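Local coordinates for ComZ (Thermus thermophilus, PDB 6QVI), which is a natural-competence-associated pilin, built of a pseudopilin-like domain and a beta-solenoid domain, that probably serves as a DNA receptor at the pilus tip, at residues 169-183 and 216-229. Sequence-based numbering, arbitrary orientation.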
loop_
_atom_site.group_PDB
_atom_site.type_symbol
_atom_site.label_atom_id
_atom_site.label_comp_id
_atom_site.label_asym_id
_atom_site.label_seq_id
_atom_site.Cartn_x
_atom_site.Cartn_y
_atom_site.Cartn_z
ATOM N N PRO A 169 20.138 13.394 8.551
ATOM C CA PRO A 169 18.805 13.974 8.368
ATOM C C PRO A 169 18.870 15.400 7.885
ATOM O O PRO A 169 17.880 16.128 7.985
ATOM C CB PRO A 169 18.215 13.947 9.777
ATOM C CG PRO A 169 19.435 14.147 10.648
ATOM C CD PRO A 169 20.574 13.452 9.959
ATOM N N ASP A 170 19.998 15.806 7.327
ATOM C CA ASP A 170 20.102 17.144 6.774
ATOM C C ASP A 170 20.362 17.096 5.288
ATOM O O ASP A 170 20.809 18.091 4.725
ATOM C CB ASP A 170 21.237 17.926 7.437
ATOM C CG ASP A 170 20.946 18.282 8.857
ATOM O OD1 ASP A 170 19.768 18.583 9.110
ATOM O OD2 ASP A 170 21.871 18.241 9.708
ATOM N N GLN A 171 20.041 15.989 4.630
ATOM C CA GLN A 171 20.315 15.906 3.213
ATOM C C GLN A 171 19.057 16.104 2.390
ATOM O O GLN A 171 18.123 15.309 2.492
ATOM C CB GLN A 171 20.967 14.593 2.797
ATOM C CG GLN A 171 22.397 14.383 3.261
ATOM C CD GLN A 171 23.352 15.491 2.809
ATOM O OE1 GLN A 171 23.052 16.653 3.032
ATOM N NE2 GLN A 171 24.412 15.147 1.996
ATOM N N TYR A 172 19.056 17.154 1.576
ATOM C CA TYR A 172 18.045 17.291 0.549
ATOM C C TYR A 172 17.933 15.975 -0.201
ATOM O O TYR A 172 18.856 15.517 -0.877
ATOM C CB TYR A 172 18.367 18.469 -0.368
ATOM C CG TYR A 172 18.349 19.758 0.407
ATOM C CD1 TYR A 172 19.506 20.256 1.000
ATOM C CD2 TYR A 172 17.159 20.455 0.612
ATOM C CE1 TYR A 172 19.485 21.438 1.745
ATOM C CE2 TYR A 172 17.129 21.632 1.364
ATOM C CZ TYR A 172 18.289 22.114 1.921
ATOM O OH TYR A 172 18.254 23.283 2.654
ATOM N N VAL A 173 16.806 15.322 -0.011
ATOM C CA VAL A 173 16.559 14.015 -0.603
ATOM C C VAL A 173 15.729 14.152 -1.866
ATOM O O VAL A 173 15.540 13.174 -2.598
ATOM C CB VAL A 173 15.894 13.194 0.530
ATOM C CG1 VAL A 173 15.016 12.110 0.011
ATOM C CG2 VAL A 173 16.949 12.642 1.506
ATOM N N ILE A 174 15.228 15.353 -2.134
ATOM C CA ILE A 174 14.496 15.731 -3.331
ATOM C C ILE A 174 14.849 17.183 -3.580
ATOM O O ILE A 174 14.479 18.038 -2.784
ATOM C CB ILE A 174 12.976 15.569 -3.153
ATOM C CG1 ILE A 174 12.597 14.099 -2.968
ATOM C CG2 ILE A 174 12.241 16.196 -4.326
ATOM C CD1 ILE A 174 11.120 13.891 -2.688
ATOM N N GLU A 175 15.688 17.454 -4.573
ATOM C CA GLU A 175 16.028 18.821 -4.980
ATOM C C GLU A 175 15.357 19.107 -6.318
ATOM O O GLU A 175 16.003 19.161 -7.360
ATOM C CB GLU A 175 17.561 19.044 -5.062
ATOM C CG GLU A 175 18.341 18.790 -3.777
ATOM C CD GLU A 175 19.534 19.742 -3.587
ATOM O OE1 GLU A 175 19.428 20.938 -3.951
ATOM O OE2 GLU A 175 20.582 19.286 -3.072
ATOM N N ALA A 176 14.036 19.213 -6.292
ATOM C CA ALA A 176 13.266 19.393 -7.515
ATOM C C ALA A 176 13.132 20.887 -7.769
ATOM O O ALA A 176 12.660 21.631 -6.901
ATOM C CB ALA A 176 11.893 18.736 -7.417
ATOM N N ASN A 177 13.552 21.324 -8.956
ATOM C CA ASN A 177 13.522 22.733 -9.337
ATOM C C ASN A 177 12.967 22.825 -10.761
ATOM O O ASN A 177 13.619 23.298 -11.681
ATOM C CB ASN A 177 14.931 23.322 -9.253
ATOM C CG ASN A 177 15.576 23.122 -7.881
ATOM O OD1 ASN A 177 14.934 23.290 -6.843
ATOM N ND2 ASN A 177 16.859 22.724 -7.881
ATOM N N GLY A 178 11.728 22.392 -10.938
ATOM C CA GLY A 178 11.224 21.991 -12.227
ATOM C C GLY A 178 11.207 20.478 -12.328
ATOM O O GLY A 178 11.327 19.763 -11.334
ATOM N N ASN A 179 11.045 19.988 -13.554
ATOM C CA ASN A 179 11.307 18.593 -13.939
ATOM C C ASN A 179 10.623 17.566 -13.014
ATOM O O ASN A 179 11.040 16.405 -12.958
ATOM C CB ASN A 179 12.825 18.321 -14.010
ATOM C CG ASN A 179 13.590 18.835 -12.771
ATOM O OD1 ASN A 179 14.059 19.985 -12.730
ATOM N ND2 ASN A 179 13.741 17.963 -11.771
ATOM N N PHE A 180 9.566 17.953 -12.300
ATOM C CA PHE A 180 8.944 17.080 -11.307
ATOM C C PHE A 180 7.525 17.571 -11.052
ATOM O O PHE A 180 7.322 18.737 -10.700
ATOM C CB PHE A 180 9.778 17.101 -10.020
ATOM C CG PHE A 180 9.265 16.226 -8.911
ATOM C CD1 PHE A 180 8.167 16.579 -8.141
ATOM C CD2 PHE A 180 9.935 15.056 -8.597
ATOM C CE1 PHE A 180 7.732 15.744 -7.090
ATOM C CE2 PHE A 180 9.514 14.240 -7.572
ATOM C CZ PHE A 180 8.406 14.592 -6.808
ATOM N N ALA A 181 6.556 16.670 -11.196
ATOM C CA ALA A 181 5.163 16.995 -10.953
ATOM C C ALA A 181 4.548 15.804 -10.260
ATOM O O ALA A 181 4.742 14.657 -10.694
ATOM C CB ALA A 181 4.392 17.308 -12.248
ATOM N N LEU A 182 3.738 16.095 -9.241
ATOM C CA LEU A 182 3.110 15.077 -8.410
ATOM C C LEU A 182 1.647 15.463 -8.301
ATOM O O LEU A 182 1.316 16.517 -7.752
ATOM C CB LEU A 182 3.787 15.004 -7.041
ATOM C CG LEU A 182 3.573 13.825 -6.082
ATOM C CD1 LEU A 182 4.509 13.978 -4.906
ATOM C CD2 LEU A 182 2.136 13.809 -5.576
ATOM N N TYR A 183 0.780 14.623 -8.850
ATOM C CA TYR A 183 -0.638 14.918 -8.924
ATOM C C TYR A 183 -1.444 13.920 -8.109
ATOM O O TYR A 183 -0.985 12.813 -7.800
ATOM C CB TYR A 183 -1.093 14.917 -10.386
ATOM C CG TYR A 183 -0.354 15.917 -11.254
ATOM C CD1 TYR A 183 0.236 17.045 -10.686
ATOM C CD2 TYR A 183 -0.217 15.721 -12.638
ATOM C CE1 TYR A 183 0.905 17.974 -11.465
ATOM C CE2 TYR A 183 0.469 16.646 -13.432
ATOM C CZ TYR A 183 1.028 17.764 -12.834
ATOM O OH TYR A 183 1.704 18.701 -13.574
ATOM N N TYR A 216 13.490 10.692 6.586
ATOM C CA TYR A 216 14.742 11.265 7.031
ATOM C C TYR A 216 15.289 12.200 6.000
ATOM O O TYR A 216 15.603 11.787 4.930
ATOM C CB TYR A 216 15.792 10.195 7.262
ATOM C CG TYR A 216 15.550 9.292 8.431
ATOM C CD1 TYR A 216 15.507 9.773 9.705
ATOM C CD2 TYR A 216 15.393 7.955 8.252
ATOM C CE1 TYR A 216 15.288 8.940 10.765
ATOM C CE2 TYR A 216 15.172 7.122 9.303
ATOM C CZ TYR A 216 15.115 7.623 10.552
ATOM O OH TYR A 216 14.894 6.780 11.592
ATOM N N GLY A 217 15.418 13.468 6.335
ATOM C CA GLY A 217 15.966 14.442 5.416
ATOM C C GLY A 217 15.101 15.634 5.101
ATOM O O GLY A 217 13.993 15.714 5.547
ATOM N N LYS A 218 15.661 16.572 4.356
ATOM C CA LYS A 218 14.992 17.771 3.873
ATOM C C LYS A 218 14.649 17.621 2.387
ATOM O O LYS A 218 14.983 16.622 1.753
ATOM C CB LYS A 218 15.863 18.999 4.126
ATOM C CG LYS A 218 16.364 19.116 5.552
ATOM C CD LYS A 218 17.581 19.994 5.614
ATOM C CE LYS A 218 17.151 21.422 5.639
ATOM N NZ LYS A 218 16.611 21.728 7.003
ATOM N N ILE A 219 13.916 18.597 1.852
ATOM C CA ILE A 219 13.569 18.666 0.439
ATOM C C ILE A 219 13.554 20.122 0.028
ATOM O O ILE A 219 13.242 21.015 0.827
ATOM C CB ILE A 219 12.206 18.034 0.086
ATOM C CG1 ILE A 219 11.051 18.873 0.634
ATOM C CG2 ILE A 219 12.108 16.599 0.570
ATOM C CD1 ILE A 219 9.794 18.728 -0.160
ATOM N N SER A 220 13.921 20.364 -1.229
ATOM C CA SER A 220 13.916 21.698 -1.815
ATOM C C SER A 220 12.971 21.684 -3.004
ATOM O O SER A 220 12.891 20.693 -3.731
ATOM C CB SER A 220 15.324 22.141 -2.251
ATOM O OG SER A 220 15.411 23.551 -2.412
ATOM N N VAL A 221 12.244 22.773 -3.199
ATOM C CA VAL A 221 11.269 22.845 -4.272
ATOM C C VAL A 221 11.447 24.182 -4.989
ATOM O O VAL A 221 11.216 25.251 -4.400
ATOM C CB VAL A 221 9.839 22.663 -3.748
ATOM C CG1 VAL A 221 8.838 23.221 -4.734
ATOM C CG2 VAL A 221 9.575 21.200 -3.493
ATOM N N GLY A 222 11.873 24.120 -6.257
ATOM C CA GLY A 222 12.099 25.295 -7.071
ATOM C C GLY A 222 10.979 25.527 -8.073
ATOM O O GLY A 222 9.956 24.836 -8.085
ATOM N N GLY A 223 11.197 26.517 -8.942
ATOM C CA GLY A 223 10.134 26.968 -9.819
ATOM C C GLY A 223 9.691 25.900 -10.800
ATOM O O GLY A 223 10.492 25.092 -11.289
ATOM N N SER A 224 8.386 25.921 -11.098
ATOM C CA SER A 224 7.623 25.075 -12.034
ATOM C C SER A 224 7.439 23.644 -11.530
ATOM O O SER A 224 6.687 22.870 -12.141
ATOM C CB SER A 224 8.227 25.046 -13.451
ATOM O OG SER A 224 9.393 24.248 -13.502
ATOM N N THR A 225 8.012 23.296 -10.389
ATOM C CA THR A 225 7.710 22.037 -9.733
ATOM C C THR A 225 6.261 22.092 -9.259
ATOM O O THR A 225 5.709 23.170 -9.012
ATOM C CB THR A 225 8.670 21.829 -8.562
ATOM O OG1 THR A 225 9.971 21.548 -9.078
ATOM C CG2 THR A 225 8.245 20.670 -7.658
ATOM N N GLN A 226 5.606 20.944 -9.183
ATOM C CA GLN A 226 4.180 20.984 -8.887
ATOM C C GLN A 226 3.847 19.789 -7.992
ATOM O O GLN A 226 3.763 18.639 -8.439
ATOM C CB GLN A 226 3.406 21.004 -10.198
ATOM C CG GLN A 226 1.963 21.386 -10.133
ATOM C CD GLN A 226 1.368 21.479 -11.528
ATOM O OE1 GLN A 226 2.087 21.344 -12.530
ATOM N NE2 GLN A 226 0.082 21.818 -11.606
ATOM N N ILE A 227 3.694 20.071 -6.707
ATOM C CA ILE A 227 3.249 19.084 -5.737
ATOM C C ILE A 227 1.778 19.415 -5.544
ATOM O O ILE A 227 1.417 20.327 -4.809
ATOM C CB ILE A 227 4.056 19.141 -4.445
ATOM C CG1 ILE A 227 5.501 18.708 -4.725
ATOM C CG2 ILE A 227 3.442 18.237 -3.418
ATOM C CD1 ILE A 227 6.482 19.066 -3.627
ATOM N N GLY A 228 0.926 18.719 -6.281
ATOM C CA GLY A 228 -0.488 18.992 -6.257
ATOM C C GLY A 228 -0.808 20.150 -7.179
ATOM O O GLY A 228 0.065 20.892 -7.641
ATOM N N GLU A 229 -2.099 20.323 -7.428
ATOM C CA GLU A 229 -2.618 21.397 -8.245
ATOM C C GLU A 229 -3.533 22.269 -7.399
ATOM O O GLU A 229 -4.130 21.777 -6.438
ATOM C CB GLU A 229 -3.394 20.860 -9.453
ATOM C CG GLU A 229 -2.513 20.367 -10.585
ATOM C CD GLU A 229 -3.286 19.600 -11.639
ATOM O OE1 GLU A 229 -4.102 18.732 -11.258
ATOM O OE2 GLU A 229 -3.103 19.892 -12.846
#
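Lys218 lies across the ring of Tyr172, its CB 3.9 Å above one face and offset toward the rim. A bend at chi3 carries CE round to the phenol end, 3.7 Å from Tyr172 OH, and a further bend at chi4 directs NZ, which forms a salt bridge with Asp245. The backbone O of Lys218 accepts a hydrogen bond from Val173 N. Ile219 then sets CG2 against CB of Ile174, 4.0 Å away, and both side chains pack on Leu212. At Ser220 the pairing continues through its N to Ile174 O (2.9 Å) and its O to Ala176 N, and its CB borders the Tyr172 ring. Gly222 N closes this ladder on Ala176 O.

From Gly222 to Thr225 a type II turn swings the chain round a corner. Thr225, with OG1 beside its own backbone N (chi1 -71°), turns that oxygen to accept Gly178 N at 2.7 Å and sends CG2 to Phe180 CD1. Gln226 resumes parallel pairing, its O accepting Leu182 N. Its extended side chain runs past the edge of the Tyr183 ring, amide and ring planes 73° apart, and OE1 takes the bond from Tyr183 OH at 2.9 Å; the hydroxyl sits above the amide plane rather than on a lone pair. Ile227 turns inward onto Leu212 and Val260, and Gly228 N reaches Leu182 O. Two short parallel ladders joined at a corner, with apolar side chains facing inward, are characteristic of successive coils of a beta-solenoid, the domain to which this contact belongs.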